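Long-range contact in peptide amidase (Stenotrophomonas maltophilia, PDB 1M22), which probably hydrolyses amide bonds as a serine-dependent amidase of the amidase signature family: residues A[435-449]-A[460-474]. Residues are numbered along the deposited sequence; the frame is centred on the assembly and turned at random.
Sequences SYSAAAVAGYPSLTV and GLLFMGTAWSEPKLI
The open end of an antiparallel β-hairpin joins 435-449 to 460-474 in the central mixed sheet, with helix 436-442 packed on one sheet face and helix 470-474 on the other. L447 and F463 form a hydrogen-bonded pair, L447 N to F463 O and F463 N to L447 O both measuring 2.8 Å; V449 and L461 repeat the pattern. One further bond, G465 N to P445 O at 3.2 Å, holds the chains together just past the last bridge, S446-M464.

On the face bearing S446, T448, L462 and M464, M464 CG lies anti to the carbonyl carbon (chi1 -66°) and the chain runs on extended, carrying SD against helix 436-442, 3.6 Å from A439 CB; the bend at chi3 turns CE to S435. L462 CD2 lies against Y436 CB at 3.8 Å. This helix closes with a Schellman motif at G443, and the chain then turns into strand 446-449, the neighbour of strand 200-203 in the eleven-stranded sheet of the amidase fold. The side chain of Y436 lies about 8 Å from that of the nucleophile S189.

Beyond the ladder, the Y444 ring is sandwiched: A467 N sits 3.6 Å above the centre of one face, and A442 CB covers the opposite face. D402 binds both Y444 OH and T466 OG1. The P445 ring wedges between the 466-469 type II turn and helix 470-474, its CG 3.7 Å from L473 CD1. S469 OG braces that turn by bonding T466 O in the carbonyl plane, on a lone pair.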
loop_
_atom_site.group_PDB
_atom_site.type_symbol
_atom_site.label_atom_id
_atom_site.label_comp_id
_atom_site.label_asym_id
_atom_site.label_seq_id
_atom_site.Cartn_x
_atom_site.Cartn_y
_atom_site.Cartn_z
ATOM N N SER A 435 -14.128 4.609 6.026
ATOM C CA SER A 435 -14.092 3.590 7.070
ATOM C C SER A 435 -12.773 2.830 7.217
ATOM O O SER A 435 -12.590 2.107 8.200
ATOM C CB SER A 435 -15.209 2.569 6.830
ATOM O OG SER A 435 -16.491 3.175 6.883
ATOM N N TYR A 436 -11.857 2.987 6.262
ATOM C CA TYR A 436 -10.587 2.260 6.312
ATOM C C TYR A 436 -9.720 2.531 7.540
ATOM O O TYR A 436 -8.845 1.730 7.871
ATOM C CB TYR A 436 -9.773 2.511 5.034
ATOM C CG TYR A 436 -9.429 3.959 4.776
ATOM C CD1 TYR A 436 -8.471 4.620 5.545
ATOM C CD2 TYR A 436 -10.071 4.675 3.767
ATOM C CE1 TYR A 436 -8.164 5.961 5.316
ATOM C CE2 TYR A 436 -9.772 6.014 3.530
ATOM C CZ TYR A 436 -8.820 6.649 4.309
ATOM O OH TYR A 436 -8.534 7.977 4.087
ATOM N N SER A 437 -9.956 3.647 8.220
ATOM C CA SER A 437 -9.171 3.965 9.405
ATOM C C SER A 437 -9.358 2.906 10.488
ATOM O O SER A 437 -8.445 2.638 11.267
ATOM C CB SER A 437 -9.568 5.334 9.958
ATOM O OG SER A 437 -8.816 5.648 11.122
ATOM N N ALA A 438 -10.542 2.304 10.538
ATOM C CA ALA A 438 -10.819 1.281 11.540
ATOM C C ALA A 438 -9.830 0.123 11.419
ATOM O O ALA A 438 -9.260 -0.323 12.412
ATOM C CB ALA A 438 -12.248 0.768 11.391
ATOM N N ALA A 439 -9.624 -0.366 10.201
ATOM C CA ALA A 439 -8.695 -1.470 10.002
ATOM C C ALA A 439 -7.263 -1.044 10.315
ATOM O O ALA A 439 -6.503 -1.790 10.932
ATOM C CB ALA A 439 -8.791 -1.987 8.568
ATOM N N ALA A 440 -6.895 0.158 9.891
ATOM C CA ALA A 440 -5.548 0.651 10.145
ATOM C C ALA A 440 -5.247 0.755 11.641
ATOM O O ALA A 440 -4.200 0.303 12.107
ATOM C CB ALA A 440 -5.355 2.012 9.473
ATOM N N VAL A 441 -6.171 1.343 12.391
ATOM C CA VAL A 441 -5.976 1.523 13.825
ATOM C C VAL A 441 -6.066 0.207 14.601
ATOM O O VAL A 441 -5.356 0.009 15.587
ATOM C CB VAL A 441 -6.988 2.558 14.363
ATOM C CG1 VAL A 441 -6.859 2.703 15.873
ATOM C CG2 VAL A 441 -6.737 3.903 13.680
ATOM N N ALA A 442 -6.925 -0.701 14.149
ATOM C CA ALA A 442 -7.071 -1.997 14.808
ATOM C C ALA A 442 -5.917 -2.927 14.452
ATOM O O ALA A 442 -5.673 -3.909 15.149
ATOM C CB ALA A 442 -8.386 -2.644 14.395
ATOM N N GLY A 443 -5.208 -2.609 13.370
ATOM C CA GLY A 443 -4.116 -3.456 12.916
ATOM C C GLY A 443 -4.691 -4.664 12.192
ATOM O O GLY A 443 -4.044 -5.711 12.095
ATOM N N TYR A 444 -5.911 -4.507 11.681
ATOM C CA TYR A 444 -6.627 -5.570 10.973
ATOM C C TYR A 444 -6.477 -5.437 9.461
ATOM O O TYR A 444 -6.190 -4.358 8.949
ATOM C CB TYR A 444 -8.110 -5.529 11.339
ATOM C CG TYR A 444 -8.443 -5.947 12.757
ATOM C CD1 TYR A 444 -7.446 -6.316 13.666
ATOM C CD2 TYR A 444 -9.766 -5.973 13.189
ATOM C CE1 TYR A 444 -7.772 -6.702 14.976
ATOM C CE2 TYR A 444 -10.098 -6.354 14.488
ATOM C CZ TYR A 444 -9.099 -6.716 15.370
ATOM O OH TYR A 444 -9.440 -7.102 16.647
ATOM N N PRO A 445 -6.705 -6.531 8.720
ATOM C CA PRO A 445 -6.573 -6.485 7.262
ATOM C C PRO A 445 -7.684 -5.761 6.506
ATOM O O PRO A 445 -8.857 -5.802 6.887
ATOM C CB PRO A 445 -6.489 -7.961 6.884
ATOM C CG PRO A 445 -7.427 -8.595 7.880
ATOM C CD PRO A 445 -7.056 -7.890 9.179
ATOM N N SER A 446 -7.288 -5.089 5.432
ATOM C CA SER A 446 -8.218 -4.379 4.566
ATOM C C SER A 446 -7.738 -4.582 3.133
ATOM O O SER A 446 -6.549 -4.786 2.893
ATOM C CB SER A 446 -8.287 -2.891 4.925
ATOM O OG SER A 446 -7.037 -2.253 4.781
ATOM N N LEU A 447 -8.667 -4.529 2.186
ATOM C CA LEU A 447 -8.342 -4.780 0.788
ATOM C C LEU A 447 -9.326 -4.036 -0.099
ATOM O O LEU A 447 -10.540 -4.178 0.065
ATOM C CB LEU A 447 -8.448 -6.291 0.542
ATOM C CG LEU A 447 -7.933 -6.999 -0.714
ATOM C CD1 LEU A 447 -8.089 -8.507 -0.531
ATOM C CD2 LEU A 447 -8.697 -6.532 -1.936
ATOM N N THR A 448 -8.813 -3.239 -1.033
ATOM C CA THR A 448 -9.684 -2.508 -1.942
ATOM C C THR A 448 -9.588 -3.091 -3.350
ATOM O O THR A 448 -8.505 -3.450 -3.809
ATOM C CB THR A 448 -9.343 -0.989 -1.968
ATOM O OG1 THR A 448 -10.265 -0.309 -2.832
ATOM C CG2 THR A 448 -7.923 -0.752 -2.457
ATOM N N VAL A 449 -10.739 -3.197 -4.009
ATOM C CA VAL A 449 -10.844 -3.721 -5.371
ATOM C C VAL A 449 -11.601 -2.706 -6.226
ATOM O O VAL A 449 -12.607 -2.152 -5.793
ATOM C CB VAL A 449 -11.637 -5.056 -5.410
ATOM C CG1 VAL A 449 -11.693 -5.593 -6.839
ATOM C CG2 VAL A 449 -11.005 -6.069 -4.478
ATOM N N GLY A 460 -13.133 2.549 -5.555
ATOM C CA GLY A 460 -12.918 1.181 -5.119
ATOM C C GLY A 460 -13.871 0.693 -4.049
ATOM O O GLY A 460 -14.524 1.483 -3.361
ATOM N N LEU A 461 -13.963 -0.628 -3.940
ATOM C CA LEU A 461 -14.792 -1.287 -2.936
ATOM C C LEU A 461 -13.834 -1.835 -1.877
ATOM O O LEU A 461 -12.935 -2.637 -2.179
ATOM C CB LEU A 461 -15.587 -2.436 -3.560
ATOM C CG LEU A 461 -16.484 -3.219 -2.597
ATOM C CD1 LEU A 461 -17.578 -2.311 -2.053
ATOM C CD2 LEU A 461 -17.086 -4.408 -3.327
ATOM N N LEU A 462 -14.027 -1.391 -0.642
ATOM C CA LEU A 462 -13.183 -1.797 0.474
ATOM C C LEU A 462 -13.739 -2.986 1.241
ATOM O O LEU A 462 -14.938 -3.047 1.519
ATOM C CB LEU A 462 -13.027 -0.626 1.444
ATOM C CG LEU A 462 -12.189 -0.865 2.699
ATOM C CD1 LEU A 462 -10.720 -0.890 2.334
ATOM C CD2 LEU A 462 -12.464 0.239 3.710
ATOM N N PHE A 463 -12.857 -3.927 1.566
ATOM C CA PHE A 463 -13.204 -5.104 2.362
ATOM C C PHE A 463 -12.352 -5.043 3.631
ATOM O O PHE A 463 -11.143 -4.812 3.560
ATOM C CB PHE A 463 -12.857 -6.418 1.649
ATOM C CG PHE A 463 -13.706 -6.726 0.446
ATOM C CD1 PHE A 463 -13.504 -6.055 -0.754
ATOM C CD2 PHE A 463 -14.681 -7.721 0.500
ATOM C CE1 PHE A 463 -14.257 -6.371 -1.887
ATOM C CE2 PHE A 463 -15.438 -8.044 -0.626
ATOM C CZ PHE A 463 -15.224 -7.366 -1.821
ATOM N N MET A 464 -12.976 -5.243 4.788
ATOM C CA MET A 464 -12.250 -5.254 6.061
ATOM C C MET A 464 -12.666 -6.485 6.858
ATOM O O MET A 464 -13.830 -6.891 6.824
ATOM C CB MET A 464 -12.543 -3.997 6.890
ATOM C CG MET A 464 -12.039 -2.690 6.283
ATOM S SD MET A 464 -12.143 -1.287 7.434
ATOM C CE MET A 464 -13.919 -1.084 7.553
ATOM N N GLY A 465 -11.710 -7.077 7.565
ATOM C CA GLY A 465 -12.000 -8.254 8.366
ATOM C C GLY A 465 -11.246 -8.212 9.679
ATOM O O GLY A 465 -10.515 -7.259 9.952
ATOM N N THR A 466 -11.414 -9.241 10.503
ATOM C CA THR A 466 -10.715 -9.275 11.778
ATOM C C THR A 466 -9.274 -9.743 11.563
ATOM O O THR A 466 -8.890 -10.136 10.461
ATOM C CB THR A 466 -11.437 -10.196 12.791
ATOM O OG1 THR A 466 -10.883 -9.988 14.096
ATOM C CG2 THR A 466 -11.280 -11.660 12.403
ATOM N N ALA A 467 -8.470 -9.693 12.619
ATOM C CA ALA A 467 -7.078 -10.099 12.523
ATOM C C ALA A 467 -6.889 -11.469 11.879
ATOM O O ALA A 467 -7.626 -12.415 12.168
ATOM C CB ALA A 467 -6.437 -10.088 13.911
ATOM N N TRP A 468 -5.900 -11.551 10.991
ATOM C CA TRP A 468 -5.519 -12.787 10.310
ATOM C C TRP A 468 -6.538 -13.365 9.332
ATOM O O TRP A 468 -6.428 -14.528 8.941
ATOM C CB TRP A 468 -5.136 -13.845 11.358
ATOM C CG TRP A 468 -4.275 -13.289 12.466
ATOM C CD1 TRP A 468 -4.609 -13.183 13.790
ATOM C CD2 TRP A 468 -2.968 -12.712 12.337
ATOM N NE1 TRP A 468 -3.593 -12.574 14.488
ATOM C CE2 TRP A 468 -2.574 -12.274 13.621
ATOM C CE3 TRP A 468 -2.091 -12.522 11.258
ATOM C CZ2 TRP A 468 -1.340 -11.656 13.859
ATOM C CZ3 TRP A 468 -0.863 -11.907 11.496
ATOM C CH2 TRP A 468 -0.502 -11.482 12.787
ATOM N N SER A 469 -7.506 -12.556 8.909
ATOM C CA SER A 469 -8.528 -13.032 7.978
ATOM C C SER A 469 -8.186 -12.826 6.499
ATOM O O SER A 469 -9.076 -12.881 5.648
ATOM C CB SER A 469 -9.876 -12.365 8.288
ATOM O OG SER A 469 -9.835 -10.967 8.067
ATOM N N GLU A 470 -6.910 -12.610 6.186
ATOM C CA GLU A 470 -6.507 -12.410 4.793
ATOM C C GLU A 470 -6.993 -13.505 3.844
ATOM O O GLU A 470 -7.445 -13.209 2.744
ATOM C CB GLU A 470 -4.984 -12.292 4.664
ATOM C CG GLU A 470 -4.382 -11.031 5.265
ATOM C CD GLU A 470 -4.145 -11.140 6.755
ATOM O OE1 GLU A 470 -4.335 -12.236 7.332
ATOM O OE2 GLU A 470 -3.752 -10.122 7.346
ATOM N N PRO A 471 -6.895 -14.786 4.246
ATOM C CA PRO A 471 -7.362 -15.837 3.332
ATOM C C PRO A 471 -8.817 -15.632 2.910
ATOM O O PRO A 471 -9.153 -15.725 1.728
ATOM C CB PRO A 471 -7.173 -17.113 4.149
ATOM C CG PRO A 471 -5.986 -16.783 5.016
ATOM C CD PRO A 471 -6.292 -15.369 5.460
ATOM N N LYS A 472 -9.676 -15.341 3.882
ATOM C CA LYS A 472 -11.094 -15.130 3.615
ATOM C C LYS A 472 -11.340 -13.848 2.823
ATOM O O LYS A 472 -12.167 -13.821 1.910
ATOM C CB LYS A 472 -11.876 -15.076 4.932
ATOM C CG LYS A 472 -13.378 -14.915 4.752
ATOM C CD LYS A 472 -14.083 -14.637 6.074
ATOM C CE LYS A 472 -13.951 -15.794 7.049
ATOM N NZ LYS A 472 -14.662 -15.508 8.328
ATOM N N LEU A 473 -10.629 -12.780 3.171
ATOM C CA LEU A 473 -10.807 -11.523 2.456
ATOM C C LEU A 473 -10.416 -11.671 0.994
ATOM O O LEU A 473 -11.066 -11.117 0.112
ATOM C CB LEU A 473 -9.982 -10.405 3.096
ATOM C CG LEU A 473 -10.457 -9.904 4.460
ATOM C CD1 LEU A 473 -9.605 -8.713 4.882
ATOM C CD2 LEU A 473 -11.925 -9.500 4.389
ATOM N N ILE A 474 -9.353 -12.425 0.738
ATOM C CA ILE A 474 -8.908 -12.637 -0.631
ATOM C C ILE A 474 -9.940 -13.444 -1.419
ATOM O O ILE A 474 -10.235 -13.116 -2.570
ATOM C CB ILE A 474 -7.532 -13.334 -0.658
ATOM C CG1 ILE A 474 -6.459 -12.333 -0.221
ATOM C CG2 ILE A 474 -7.230 -13.867 -2.058
ATOM C CD1 ILE A 474 -5.081 -12.933 -0.015
#